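Local coordinates for carbohydrate binding protein, putative, CPB33A (Cellvibrio japonicus, PDB 5FJQ) that acts as a copper-binding lytic polysaccharide monooxygenase important for efficient use of chitin, this chain being the monooxygenase domain of a longer protein, at residues 83-87 and 88-92; 108-111 and 112-116; 147-150 and 151-155. All coordinates share one frame; numbering follows the deposited sequence.

How the contacts relate
The three local contacts follow one another in the chain at the ends of strands in the β-sandwich. Contact 1 turns from strand 83-84 into strand 88-96, contact 2 lies where strand 102-109 runs out, and contact 3 leads into strand 152-161, which pairs antiparallel with 102-109. Contacts 2 and 3, centres about 6 Å apart, share probable hydrogen bonds, Q112 NE2 to T150 OG1 and T110 O to R149 NE. Contact 1, centred about 10 Å from contact 3, packs P87 on P147 and Y148, and F92 on I155. Contact 3 thus joins the end of strand 102-109 to the turn into 88-96, gathering all three in one region away from the copper site.

Contact 1: 83-87 and 88-92; sequences TSVTP and GAREF
T83 meets R90 through a methyl group, with T83 CG2 lying 3.3 Å from R90 NH2. That methyl stands anti to the threonine nitrogen, which turns it toward the end of the arginine. The next residue contributes its backbone: R90 NH1 donates to S84 O at 3.0 Å. The N-H...O angle of 136° shows a bent bond, and although the donor lies in the carbonyl plane, S84 O sits 31° out of the guanidinium plane. V85 supplies the apolar cover, its CG1 packing 3.7 Å above one face of the guanidinium, off-centre toward the rim. One water accepts from T86 N and, at 2.9 Å, from R90 NH1, lying in the guanidinium plane; NH1 therefore grips both the water and S84 O. A second water donates to T86 O at 2.8 Å and to A89 O at 2.6 Å, spanning the turn. P87 then leads into G88, whose phi is positive (105°), where a CB would collide with the P87 carbonyl oxygen, and the chain turns back here. R90 reaches back along the incoming arm because its chain leaves anti to its own nitrogen and bends at chi2. The turn passes between two sheets of the sandwich. On one side T83 forms backbone hydrogen bonds with D176 and D178 and V85 with D178, all in strand 169-178, which runs parallel to 83-84; on the other G88 and R90 bond to L146 and V144 of the antiparallel strand 139-146, while V85 packs against L146, V177 and F179.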
loop_
_atom_site.group_PDB
_atom_site.type_symbol
_atom_site.label_atom_id
_atom_site.label_comp_id
_atom_site.label_asym_id
_atom_site.label_seq_id
_atom_site.Cartn_x
_atom_site.Cartn_y
_atom_site.Cartn_z
ATOM N N THR A 83 -8.695 2.220 8.850
ATOM C CA THR A 83 -9.744 1.269 9.105
ATOM C C THR A 83 -9.512 0.529 10.424
ATOM O O THR A 83 -8.413 0.093 10.739
ATOM C CB THR A 83 -9.767 0.253 7.961
ATOM O OG1 THR A 83 -9.925 0.955 6.725
ATOM C CG2 THR A 83 -10.859 -0.770 8.133
ATOM N N SER A 84 -10.563 0.381 11.205
ATOM C CA SER A 84 -10.417 -0.328 12.479
ATOM C C SER A 84 -10.171 -1.785 12.214
ATOM O O SER A 84 -10.863 -2.393 11.408
ATOM C CB SER A 84 -11.653 -0.162 13.284
ATOM O OG SER A 84 -11.544 1.142 13.775
ATOM N N VAL A 85 -9.124 -2.317 12.820
ATOM C CA VAL A 85 -8.877 -3.751 12.700
ATOM C C VAL A 85 -8.656 -4.360 14.105
ATOM O O VAL A 85 -8.531 -3.623 15.097
ATOM C CB VAL A 85 -7.706 -4.087 11.764
ATOM C CG1 VAL A 85 -7.983 -3.628 10.334
ATOM C CG2 VAL A 85 -6.397 -3.465 12.287
ATOM N N THR A 86 -8.642 -5.695 14.154
ATOM C CA THR A 86 -8.234 -6.461 15.320
ATOM C C THR A 86 -7.331 -7.622 14.916
ATOM O O THR A 86 -7.261 -7.971 13.718
ATOM C CB THR A 86 -9.425 -7.036 16.077
ATOM O OG1 THR A 86 -10.160 -7.892 15.196
ATOM C CG2 THR A 86 -10.354 -5.915 16.628
ATOM N N PRO A 87 -6.583 -8.209 15.903
ATOM C CA PRO A 87 -5.717 -9.333 15.562
ATOM C C PRO A 87 -6.542 -10.487 15.044
ATOM O O PRO A 87 -7.725 -10.608 15.397
ATOM C CB PRO A 87 -4.992 -9.641 16.900
ATOM C CG PRO A 87 -4.987 -8.323 17.617
ATOM C CD PRO A 87 -6.354 -7.776 17.289
ATOM N N GLY A 88 -5.950 -11.295 14.177
ATOM C CA GLY A 88 -6.677 -12.302 13.451
ATOM C C GLY A 88 -6.964 -12.026 11.988
ATOM O O GLY A 88 -6.443 -11.065 11.368
ATOM N N ALA A 89 -7.806 -12.871 11.421
ATOM C CA ALA A 89 -8.016 -12.849 9.982
ATOM C C ALA A 89 -8.710 -11.559 9.566
ATOM O O ALA A 89 -9.610 -11.093 10.234
ATOM C CB ALA A 89 -8.795 -14.066 9.536
ATOM N N ARG A 90 -8.174 -10.917 8.534
ATOM C CA ARG A 90 -8.851 -9.763 7.927
ATOM C C ARG A 90 -8.748 -9.915 6.397
ATOM O O ARG A 90 -7.688 -10.160 5.878
ATOM C CB ARG A 90 -8.213 -8.464 8.446
ATOM C CG ARG A 90 -8.867 -7.177 7.958
ATOM C CD ARG A 90 -10.321 -7.171 8.356
ATOM N NE ARG A 90 -10.885 -5.960 7.825
ATOM C CZ ARG A 90 -11.334 -4.935 8.545
ATOM N NH1 ARG A 90 -11.412 -4.974 9.900
ATOM N NH2 ARG A 90 -11.763 -3.883 7.871
ATOM N N GLU A 91 -9.854 -9.869 5.668
ATOM C CA GLU A 91 -9.726 -9.797 4.187
ATOM C C GLU A 91 -9.150 -8.439 3.682
ATOM O O GLU A 91 -9.554 -7.342 4.130
ATOM C CB GLU A 91 -11.041 -10.063 3.419
ATOM C CG GLU A 91 -11.834 -11.258 3.917
ATOM C CD GLU A 91 -12.700 -11.877 2.838
ATOM O OE1 GLU A 91 -13.194 -11.155 1.925
ATOM O OE2 GLU A 91 -12.852 -13.114 2.891
ATOM N N PHE A 92 -8.221 -8.580 2.753
ATOM C CA PHE A 92 -7.628 -7.498 1.952
ATOM C C PHE A 92 -7.898 -7.777 0.485
ATOM O O PHE A 92 -7.720 -8.895 -0.019
ATOM C CB PHE A 92 -6.119 -7.397 2.214
ATOM C CG PHE A 92 -5.775 -6.867 3.578
ATOM C CD1 PHE A 92 -5.863 -7.681 4.715
ATOM C CD2 PHE A 92 -5.449 -5.557 3.748
ATOM C CE1 PHE A 92 -5.571 -7.158 5.971
ATOM C CE2 PHE A 92 -5.165 -5.022 5.009
ATOM C CZ PHE A 92 -5.228 -5.824 6.115
HETATM O O HOH W 1 -10.364 -7.000 11.746
HETATM O O HOH W 2 -9.174 -9.343 12.112
#

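Contact 2: 108-111 and 112-116; sequences YITP and QGYDH
The Y114 ring receives the T110 methyl on one face: CG2 is 3.5 Å from the ring centroid and only 7° off the ring normal, a well-centred CH-pi contact. At the edge of the same ring, in its plane, lies H116 CE1. The imidazole of H116 is in turn approached over one face, with Y114 CD2 standing 3.4 Å above its centre, so the tyrosine offers a face to the threonine and an edge to the histidine. P111 joins obliquely, its CD 4.1 Å from Y114 CD1. The backbone brings T110 and Y114 together. Residues 111-114 form a type II β turn closed by Y114 N donating to P111 O at 3.0 Å with an N-H...O angle of 153°, and G113 takes the positive phi expected at the third position of such a turn. Y114 CG is anti to its own nitrogen (chi1 -170°), which carries the ring back against T110. In T110 the methyl is anti to the carbonyl carbon, while OG1, placed between N and C, turns from the ring to hydrogen-bond with I154 N and H153 ND1. The turn begins two residues after the end of strand 102-109, T110 linking them, and precedes strand 126-130. It is tied to strand 152-161: T110 shares a backbone hydrogen bond with I154, Y114 and H116 pack on I154, and H116 NE2 bonds to R152 O.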
loop_
_atom_site.group_PDB
_atom_site.type_symbol
_atom_site.label_atom_id
_atom_site.label_comp_id
_atom_site.label_asym_id
_atom_site.label_seq_id
_atom_site.Cartn_x
_atom_site.Cartn_y
_atom_site.Cartn_z
ATOM N N TYR A 108 2.955 -6.772 4.490
ATOM C CA TYR A 108 3.893 -6.474 5.608
ATOM C C TYR A 108 3.174 -5.573 6.564
ATOM O O TYR A 108 2.108 -4.984 6.216
ATOM C CB TYR A 108 5.166 -5.768 5.103
ATOM C CG TYR A 108 5.904 -6.569 4.092
ATOM C CD1 TYR A 108 5.417 -6.721 2.762
ATOM C CD2 TYR A 108 7.131 -7.173 4.438
ATOM C CE1 TYR A 108 6.115 -7.499 1.846
ATOM C CE2 TYR A 108 7.813 -7.917 3.525
ATOM C CZ TYR A 108 7.334 -8.067 2.267
ATOM O OH TYR A 108 8.074 -8.835 1.468
ATOM N N ILE A 109 3.748 -5.454 7.755
ATOM C CA ILE A 109 3.218 -4.574 8.810
ATOM C C ILE A 109 4.355 -3.996 9.641
ATOM O O ILE A 109 5.431 -4.614 9.737
ATOM C CB ILE A 109 2.156 -5.264 9.725
ATOM C CG1 ILE A 109 1.450 -4.192 10.579
ATOM C CG2 ILE A 109 2.802 -6.357 10.602
ATOM C CD1 ILE A 109 0.136 -4.629 11.237
ATOM N N THR A 110 4.133 -2.760 10.128
ATOM C CA THR A 110 4.864 -2.113 11.184
ATOM C C THR A 110 4.869 -2.899 12.527
ATOM O O THR A 110 3.964 -3.704 12.836
ATOM C CB THR A 110 4.292 -0.713 11.382
ATOM O OG1 THR A 110 2.868 -0.769 11.263
ATOM C CG2 THR A 110 4.772 0.225 10.232
ATOM N N PRO A 111 5.905 -2.660 13.349
ATOM C CA PRO A 111 6.018 -3.355 14.622
ATOM C C PRO A 111 5.193 -2.674 15.680
ATOM O O PRO A 111 4.960 -1.467 15.598
ATOM C CB PRO A 111 7.531 -3.175 14.980
ATOM C CG PRO A 111 7.933 -1.907 14.282
ATOM C CD PRO A 111 7.087 -1.811 13.043
ATOM N N GLN A 112 4.798 -3.438 16.695
ATOM C CA GLN A 112 4.257 -2.873 17.904
ATOM C C GLN A 112 5.157 -1.735 18.420
ATOM O O GLN A 112 6.417 -1.790 18.341
ATOM C CB GLN A 112 4.065 -4.001 18.918
ATOM C CG GLN A 112 3.435 -3.587 20.206
ATOM C CD GLN A 112 2.068 -2.957 20.025
ATOM O OE1 GLN A 112 1.488 -2.997 18.942
ATOM N NE2 GLN A 112 1.584 -2.312 21.076
ATOM N N GLY A 113 4.508 -0.650 18.852
ATOM C CA GLY A 113 5.244 0.570 19.202
ATOM C C GLY A 113 5.452 1.584 18.088
ATOM O O GLY A 113 5.795 2.712 18.373
ATOM N N TYR A 114 5.246 1.205 16.826
ATOM C CA TYR A 114 5.468 2.125 15.712
ATOM C C TYR A 114 4.863 3.494 15.979
ATOM O O TYR A 114 3.677 3.592 16.313
ATOM C CB TYR A 114 4.826 1.572 14.412
ATOM C CG TYR A 114 5.220 2.357 13.167
ATOM C CD1 TYR A 114 6.487 2.231 12.641
ATOM C CD2 TYR A 114 4.315 3.231 12.535
ATOM C CE1 TYR A 114 6.879 2.958 11.525
ATOM C CE2 TYR A 114 4.684 3.947 11.386
ATOM C CZ TYR A 114 5.967 3.784 10.882
ATOM O OH TYR A 114 6.428 4.474 9.758
ATOM N N ASP A 115 5.624 4.557 15.720
ATOM C CA ASP A 115 5.181 5.891 16.171
ATOM C C ASP A 115 4.954 6.931 15.076
ATOM O O ASP A 115 4.779 8.079 15.400
ATOM C CB ASP A 115 6.127 6.450 17.263
ATOM C CG ASP A 115 7.472 6.937 16.714
ATOM O OD1 ASP A 115 7.766 6.821 15.500
ATOM O OD2 ASP A 115 8.258 7.453 17.518
ATOM N N HIS A 116 4.987 6.557 13.798
ATOM C CA HIS A 116 4.558 7.467 12.721
ATOM C C HIS A 116 5.326 8.751 12.661
ATOM O O HIS A 116 4.787 9.765 12.212
ATOM C CB HIS A 116 3.044 7.768 12.885
ATOM C CG HIS A 116 2.234 6.542 12.793
ATOM N ND1 HIS A 116 1.913 5.976 11.576
ATOM C CD2 HIS A 116 1.818 5.680 13.748
ATOM C CE1 HIS A 116 1.272 4.843 11.797
ATOM N NE2 HIS A 116 1.192 4.648 13.105
#

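Contact 3: 147-150 and 151-155; sequences PYRT and GRHII
R149 lays its aliphatic chain over one face of the H153 ring at the place where, in the β-sandwich of this monooxygenase family, the loop after strand 139-146 enters strand 152-161. R149 CD is the atom above the ring, 4.0 Å from the centroid in a CH-pi contact offset toward the rim, and R149 CB adds a contact of 3.8 Å to H153 CD2. CG of the arginine is anti to its carbonyl carbon, and the bend at chi2 (-60°) folds the chain across the imidazole. The guanidinium does not stack: its plane is turned steeply from that of the ring, and H153 CE1 comes near its edge. R149 NH1 donates to Y148 O at 3.1 Å, with that oxygen close to the guanidinium plane though NH1 stands above the carbonyl plane of Y148; NE bonds to T110 O and NH2 to Q126 OE1, while P147 CG lies 3.4 Å above one guanidinium face. Bonds from NE, NH1 and NH2 thus restrict the rotation of this buried group. In the backbone between R149 and H153, G151, with a positive phi, carries the chain into the strand. With chi1 at -76° the imidazole turns back toward the loop, and H153 NE2 donates to T150 O at 2.9 Å, tilted from the carbonyl plane; the oxygen lies near the ring plane, but the bond is bent to 134° at the hydrogen.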
loop_
_atom_site.group_PDB
_atom_site.type_symbol
_atom_site.label_atom_id
_atom_site.label_comp_id
_atom_site.label_asym_id
_atom_site.label_seq_id
_atom_site.Cartn_x
_atom_site.Cartn_y
_atom_site.Cartn_z
ATOM N N PRO A 147 -1.224 -9.845 13.071
ATOM C CA PRO A 147 -0.637 -10.251 14.339
ATOM C C PRO A 147 -1.157 -9.387 15.491
ATOM O O PRO A 147 -1.810 -8.356 15.249
ATOM C CB PRO A 147 0.868 -10.014 14.117
ATOM C CG PRO A 147 0.920 -8.813 13.188
ATOM C CD PRO A 147 -0.308 -8.976 12.279
ATOM N N TYR A 148 -0.888 -9.776 16.738
ATOM C CA TYR A 148 -1.226 -8.872 17.853
ATOM C C TYR A 148 -0.556 -7.501 17.695
ATOM O O TYR A 148 0.664 -7.408 17.646
ATOM C CB TYR A 148 -0.848 -9.482 19.210
ATOM C CG TYR A 148 -1.269 -8.619 20.350
ATOM C CD1 TYR A 148 -2.604 -8.606 20.769
ATOM C CD2 TYR A 148 -0.355 -7.778 20.987
ATOM C CE1 TYR A 148 -3.027 -7.800 21.831
ATOM C CE2 TYR A 148 -0.759 -6.963 22.051
ATOM C CZ TYR A 148 -2.096 -6.974 22.463
ATOM O OH TYR A 148 -2.513 -6.155 23.515
ATOM N N ARG A 149 -1.371 -6.441 17.698
ATOM C CA ARG A 149 -0.897 -5.072 17.724
ATOM C C ARG A 149 -1.902 -4.252 18.538
ATOM O O ARG A 149 -3.019 -4.718 18.789
ATOM C CB ARG A 149 -0.798 -4.477 16.286
ATOM C CG ARG A 149 0.273 -5.033 15.313
ATOM C CD ARG A 149 1.693 -4.861 15.833
ATOM N NE ARG A 149 2.715 -5.188 14.836
ATOM C CZ ARG A 149 3.311 -6.378 14.739
ATOM N NH1 ARG A 149 2.965 -7.350 15.572
ATOM N NH2 ARG A 149 4.217 -6.605 13.807
ATOM N N THR A 150 -1.495 -3.069 18.996
ATOM C CA THR A 150 -2.437 -2.033 19.431
ATOM C C THR A 150 -1.985 -0.790 18.655
ATOM O O THR A 150 -0.847 -0.752 18.200
ATOM C CB THR A 150 -2.325 -1.713 20.943
ATOM O OG1 THR A 150 -0.981 -1.302 21.204
ATOM C CG2 THR A 150 -2.562 -2.939 21.797
ATOM N N GLY A 151 -2.837 0.213 18.527
ATOM C CA GLY A 151 -2.349 1.473 17.981
ATOM C C GLY A 151 -2.551 1.428 16.508
ATOM O O GLY A 151 -3.093 0.464 15.958
ATOM N N ARG A 152 -2.098 2.486 15.857
ATOM C CA ARG A 152 -2.238 2.644 14.452
ATOM C C ARG A 152 -1.042 2.031 13.770
ATOM O O ARG A 152 0.082 2.147 14.245
ATOM C CB ARG A 152 -2.240 4.157 14.193
ATOM C CG ARG A 152 -3.622 4.714 14.360
ATOM C CD ARG A 152 -3.574 6.219 14.241
ATOM N NE ARG A 152 -4.941 6.546 13.900
ATOM C CZ ARG A 152 -5.301 6.925 12.692
ATOM N NH1 ARG A 152 -4.337 7.108 11.772
ATOM N NH2 ARG A 152 -6.595 7.178 12.436
ATOM N N HIS A 153 -1.279 1.359 12.659
ATOM C CA HIS A 153 -0.235 0.668 11.978
ATOM C C HIS A 153 -0.318 0.893 10.487
ATOM O O HIS A 153 -1.351 1.312 9.968
ATOM C CB HIS A 153 -0.242 -0.824 12.391
ATOM C CG HIS A 153 0.348 -1.010 13.751
ATOM N ND1 HIS A 153 1.719 -1.037 13.945
ATOM C CD2 HIS A 153 -0.210 -0.995 14.984
ATOM C CE1 HIS A 153 1.969 -1.079 15.245
ATOM N NE2 HIS A 153 0.820 -1.086 15.895
ATOM N N ILE A 154 0.809 0.655 9.812
ATOM C CA ILE A 154 0.820 0.678 8.386
ATOM C C ILE A 154 0.992 -0.736 7.905
ATOM O O ILE A 154 1.898 -1.505 8.366
ATOM C CB ILE A 154 1.926 1.593 7.804
ATOM C CG1 ILE A 154 1.788 3.015 8.352
ATOM C CG2 ILE A 154 1.907 1.590 6.269
ATOM C CD1 ILE A 154 2.928 3.919 7.853
ATOM N N ILE A 155 0.132 -1.055 6.947
ATOM C CA ILE A 155 0.290 -2.274 6.181
ATOM C C ILE A 155 0.783 -1.920 4.775
ATOM O O ILE A 155 0.279 -0.972 4.142
ATOM C CB ILE A 155 -0.989 -3.108 6.118
ATOM C CG1 ILE A 155 -1.232 -3.739 7.514
ATOM C CG2 ILE A 155 -0.856 -4.159 4.997
ATOM C CD1 ILE A 155 -2.632 -4.176 7.717
#